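Local structure of SufE-like protein 1, chloroplastic/mitochondrial (Arabidopsis thaliana, 4PUI) at residues Leu23-Val28 with Thr48-Arg53. The protein activates the chloroplast cysteine desulfurase NFS2, and in mitochondria assists NIFS1, in mobilising sulfur from cysteine for iron-sulfur cluster formation. Numbering follows the deposited sequence.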
ATOM      1  N   LEU A  23      -1.164   4.783  -8.597  1.00 19.60           N
ATOM      2  CA  LEU A  23      -0.559   3.993  -7.530  1.00 17.52           C
ATOM      3  C   LEU A  23       0.873   4.430  -7.267  1.00 17.62           C
ATOM      4  O   LEU A  23       1.698   4.501  -8.188  1.00 19.99           O
ATOM      5  CB  LEU A  23      -0.582   2.500  -7.880  1.00 18.93           C
ATOM      6  CG  LEU A  23       0.091   1.554  -6.871  1.00 17.47           C
ATOM      7  CD1 LEU A  23      -0.587   1.572  -5.502  1.00 17.94           C
ATOM      8  CD2 LEU A  23       0.127   0.136  -7.447  1.00 17.36           C
ATOM      9  N   GLU A  24       1.174   4.730  -6.005  1.00 21.27           N
ATOM     10  CA  GLU A  24       2.543   5.017  -5.608  1.00 18.05           C
ATOM     11  C   GLU A  24       2.910   4.163  -4.403  1.00 17.22           C
ATOM     12  O   GLU A  24       2.169   4.106  -3.431  1.00 18.16           O
ATOM     13  CB  GLU A  24       2.731   6.491  -5.254  1.00 22.22           C
ATOM     14  CG  GLU A  24       4.153   6.804  -4.780  1.00 23.02           C
ATOM     15  CD  GLU A  24       4.370   8.271  -4.448  1.00 30.91           C
ATOM     16  OE1 GLU A  24       3.404   9.054  -4.533  1.00 29.11           O
ATOM     17  OE2 GLU A  24       5.517   8.636  -4.107  1.00 32.15           O
ATOM     18  N   VAL A  25       4.058   3.504  -4.489  1.00 18.75           N
ATOM     19  CA  VAL A  25       4.562   2.663  -3.411  1.00 18.94           C
ATOM     20  C   VAL A  25       5.949   3.192  -3.113  1.00 21.69           C
ATOM     21  O   VAL A  25       6.859   3.066  -3.930  1.00 21.82           O
ATOM     22  CB  VAL A  25       4.627   1.167  -3.835  1.00 18.32           C
ATOM     23  CG1 VAL A  25       5.308   0.318  -2.751  1.00 18.19           C
ATOM     24  CG2 VAL A  25       3.223   0.637  -4.142  1.00 19.14           C
ATOM     25  N   GLU A  26       6.102   3.838  -1.964  1.00 22.35           N
ATOM     26  CA  GLU A  26       7.354   4.507  -1.645  1.00 21.13           C
ATOM     27  C   GLU A  26       7.989   3.847  -0.434  1.00 23.23           C
ATOM     28  O   GLU A  26       7.378   3.781   0.631  1.00 23.76           O
ATOM     29  CB  GLU A  26       7.094   5.987  -1.358  1.00 24.93           C
ATOM     30  CG  GLU A  26       8.346   6.805  -1.102  1.00 28.54           C
ATOM     31  CD  GLU A  26       8.037   8.176  -0.530  1.00 32.51           C
ATOM     32  OE1 GLU A  26       6.915   8.374  -0.012  1.00 29.81           O
ATOM     33  OE2 GLU A  26       8.921   9.049  -0.595  1.00 37.30           O
ATOM     34  N   ASP A  27       9.208   3.350  -0.605  1.00 23.17           N
ATOM     35  CA  ASP A  27       9.953   2.738   0.489  1.00 24.44           C
ATOM     36  C   ASP A  27      10.553   3.847   1.349  1.00 26.06           C
ATOM     37  O   ASP A  27      11.422   4.588   0.899  1.00 27.73           O
ATOM     38  CB  ASP A  27      11.044   1.820  -0.088  1.00 27.42           C
ATOM     39  CG  ASP A  27      11.746   0.984   0.966  1.00 27.63           C
ATOM     40  OD1 ASP A  27      11.680   1.332   2.162  1.00 28.55           O
ATOM     41  OD2 ASP A  27      12.389  -0.023   0.591  1.00 28.13           O
ATOM     42  N   VAL A  28      10.081   3.969   2.585  1.00 26.20           N
ATOM     43  CA  VAL A  28      10.635   4.957   3.504  1.00 30.53           C
ATOM     44  C   VAL A  28      11.309   4.316   4.720  1.00 33.13           C
ATOM     45  O   VAL A  28      11.401   4.913   5.793  1.00 33.47           O
ATOM     46  CB  VAL A  28       9.570   5.991   3.930  1.00 29.32           C
ATOM     47  CG1 VAL A  28       9.157   6.853   2.729  1.00 33.63           C
ATOM     48  CG2 VAL A  28       8.361   5.306   4.554  1.00 26.42           C
ATOM     49  N   THR A  48      10.940  -2.162   5.563  1.00 27.17           N
ATOM     50  CA  THR A  48      10.083  -2.275   6.734  1.00 26.54           C
ATOM     51  C   THR A  48       8.960  -1.244   6.736  1.00 23.15           C
ATOM     52  O   THR A  48       7.943  -1.438   7.395  1.00 25.73           O
ATOM     53  CB  THR A  48      10.898  -2.061   8.015  1.00 29.04           C
ATOM     54  OG1 THR A  48      11.576  -0.806   7.926  1.00 30.93           O
ATOM     55  CG2 THR A  48      11.917  -3.172   8.190  1.00 32.05           C
ATOM     56  N   HIS A  49       9.141  -0.151   5.999  1.00 25.41           N
ATOM     57  CA  HIS A  49       8.175   0.940   6.004  1.00 25.32           C
ATOM     58  C   HIS A  49       7.911   1.464   4.601  1.00 21.71           C
ATOM     59  O   HIS A  49       8.845   1.797   3.874  1.00 22.26           O
ATOM     60  CB  HIS A  49       8.686   2.090   6.873  1.00 32.07           C
ATOM     61  CG  HIS A  49       8.776   1.751   8.327  1.00 34.73           C
ATOM     62  ND1 HIS A  49       9.754   0.929   8.840  1.00 37.82           N
ATOM     63  CD2 HIS A  49       8.005   2.119   9.379  1.00 39.23           C
ATOM     64  CE1 HIS A  49       9.584   0.805  10.144  1.00 42.16           C
ATOM     65  NE2 HIS A  49       8.527   1.514  10.496  1.00 41.01           N
ATOM     66  N   PHE A  50       6.637   1.541   4.226  1.00 25.16           N
ATOM     67  CA  PHE A  50       6.258   2.106   2.938  1.00 22.58           C
ATOM     68  C   PHE A  50       5.151   3.132   3.101  1.00 20.99           C
ATOM     69  O   PHE A  50       4.320   3.018   4.001  1.00 23.18           O
ATOM     70  CB  PHE A  50       5.767   1.026   1.976  1.00 19.11           C
ATOM     71  CG  PHE A  50       6.837   0.064   1.542  1.00 18.81           C
ATOM     72  CD1 PHE A  50       7.202  -1.004   2.344  1.00 20.48           C
ATOM     73  CD2 PHE A  50       7.477   0.236   0.318  1.00 19.74           C
ATOM     74  CE1 PHE A  50       8.204  -1.889   1.936  1.00 20.31           C
ATOM     75  CE2 PHE A  50       8.464  -0.640  -0.102  1.00 19.76           C
ATOM     76  CZ  PHE A  50       8.830  -1.712   0.714  1.00 19.43           C
ATOM     77  N   ASN A  51       5.164   4.134   2.227  1.00 21.85           N
ATOM     78  CA  ASN A  51       4.018   5.013   2.044  1.00 22.97           C
ATOM     79  C   ASN A  51       3.291   4.556   0.796  1.00 20.15           C
ATOM     80  O   ASN A  51       3.915   4.360  -0.245  1.00 22.38           O
ATOM     81  CB  ASN A  51       4.446   6.480   1.861  1.00 26.04           C
ATOM     82  CG  ASN A  51       5.114   7.068   3.100  1.00 26.19           C
ATOM     83  OD1 ASN A  51       4.815   6.670   4.224  1.00 27.52           O
ATOM     84  ND2 ASN A  51       6.014   8.026   2.895  1.00 28.86           N
ATOM     85  N   LEU A  52       1.974   4.389   0.898  1.00 18.96           N
ATOM     86  CA  LEU A  52       1.151   4.004  -0.249  1.00 16.74           C
ATOM     87  C   LEU A  52       0.143   5.110  -0.579  1.00 18.63           C
ATOM     88  O   LEU A  52      -0.530   5.621   0.315  1.00 19.46           O
ATOM     89  CB  LEU A  52       0.363   2.748   0.075  1.00 16.02           C
ATOM     90  CG  LEU A  52       1.143   1.522   0.536  1.00 17.72           C
ATOM     91  CD1 LEU A  52       0.201   0.352   0.809  1.00 18.44           C
ATOM     92  CD2 LEU A  52       2.173   1.132  -0.509  1.00 18.67           C
ATOM     93  N   ARG A  53       0.041   5.471  -1.856  1.00 18.76           N
ATOM     94  CA  ARG A  53      -1.048   6.329  -2.306  1.00 17.89           C
ATOM     95  C   ARG A  53      -1.780   5.583  -3.405  1.00 17.17           C
ATOM     96  O   ARG A  53      -1.189   5.243  -4.430  1.00 18.13           O
ATOM     97  CB  ARG A  53      -0.544   7.675  -2.826  1.00 16.92           C
ATOM     98  CG  ARG A  53      -1.681   8.621  -3.261  1.00 18.03           C
ATOM     99  CD  ARG A  53      -1.125   9.888  -3.882  1.00 19.47           C
ATOM    100  NE  ARG A  53      -2.150  10.862  -4.256  1.00 22.33           N
ATOM    101  CZ  ARG A  53      -2.767  10.871  -5.430  1.00 23.25           C
ATOM    102  NH1 ARG A  53      -2.486   9.940  -6.322  1.00 20.31           N
ATOM    103  NH2 ARG A  53      -3.670  11.811  -5.712  1.00 22.93           N
TER
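E26 and N51 meet side by side: CG of E26 stands anti to its backbone N (chi1 -176°), CG of N51 anti to its carbonyl carbon, and both side chains rise from the same face of the antiparallel strand pair that forms one side of the three-stranded sheet in this BolA domain. N51 ND2 donates to E26 OE1 over 3.1 Å; OE1 lies nearly in the amide plane of N51, whereas ND2 comes in from above the carboxylate plane. The two groups are thus steeply inclined to one another, at 66°. V28 crosses N51 at about a right angle, its CG1 3.4 Å from ND2. An alanine in place of N51 would probably leave E26 OE1 without this donor, let the glutamate chain swing more freely, and uncover V28 CG1. Beneath, the backbones are joined in both directions: E26 N gives to N51 O and N51 N to E26 O, a hydrogen-bonded pair repeated by E24 and R53. Past the strand end, V28 N still donates to H49 O at 2.8 Å. On the same face as N51, R53 extends away from E24 to a salt bridge with E22. The other face, carrying V25, D27, F50 and L52, turns toward helix 5-18, where R6 and I10 touch the F50 side chain; L86 of strand 85-91 packs on both F50 and L52. V25 sets CG1 3.8 Å from F50 CD2, and its CG2 equally close to L52 CD2. D27 crosses F50 obliquely, with carboxylate and ring planes 33° apart; its OD1 lies over one ring face and accepts a hydrogen bond from S29 OG, while its CB sits 3.6 Å from F50 CE2.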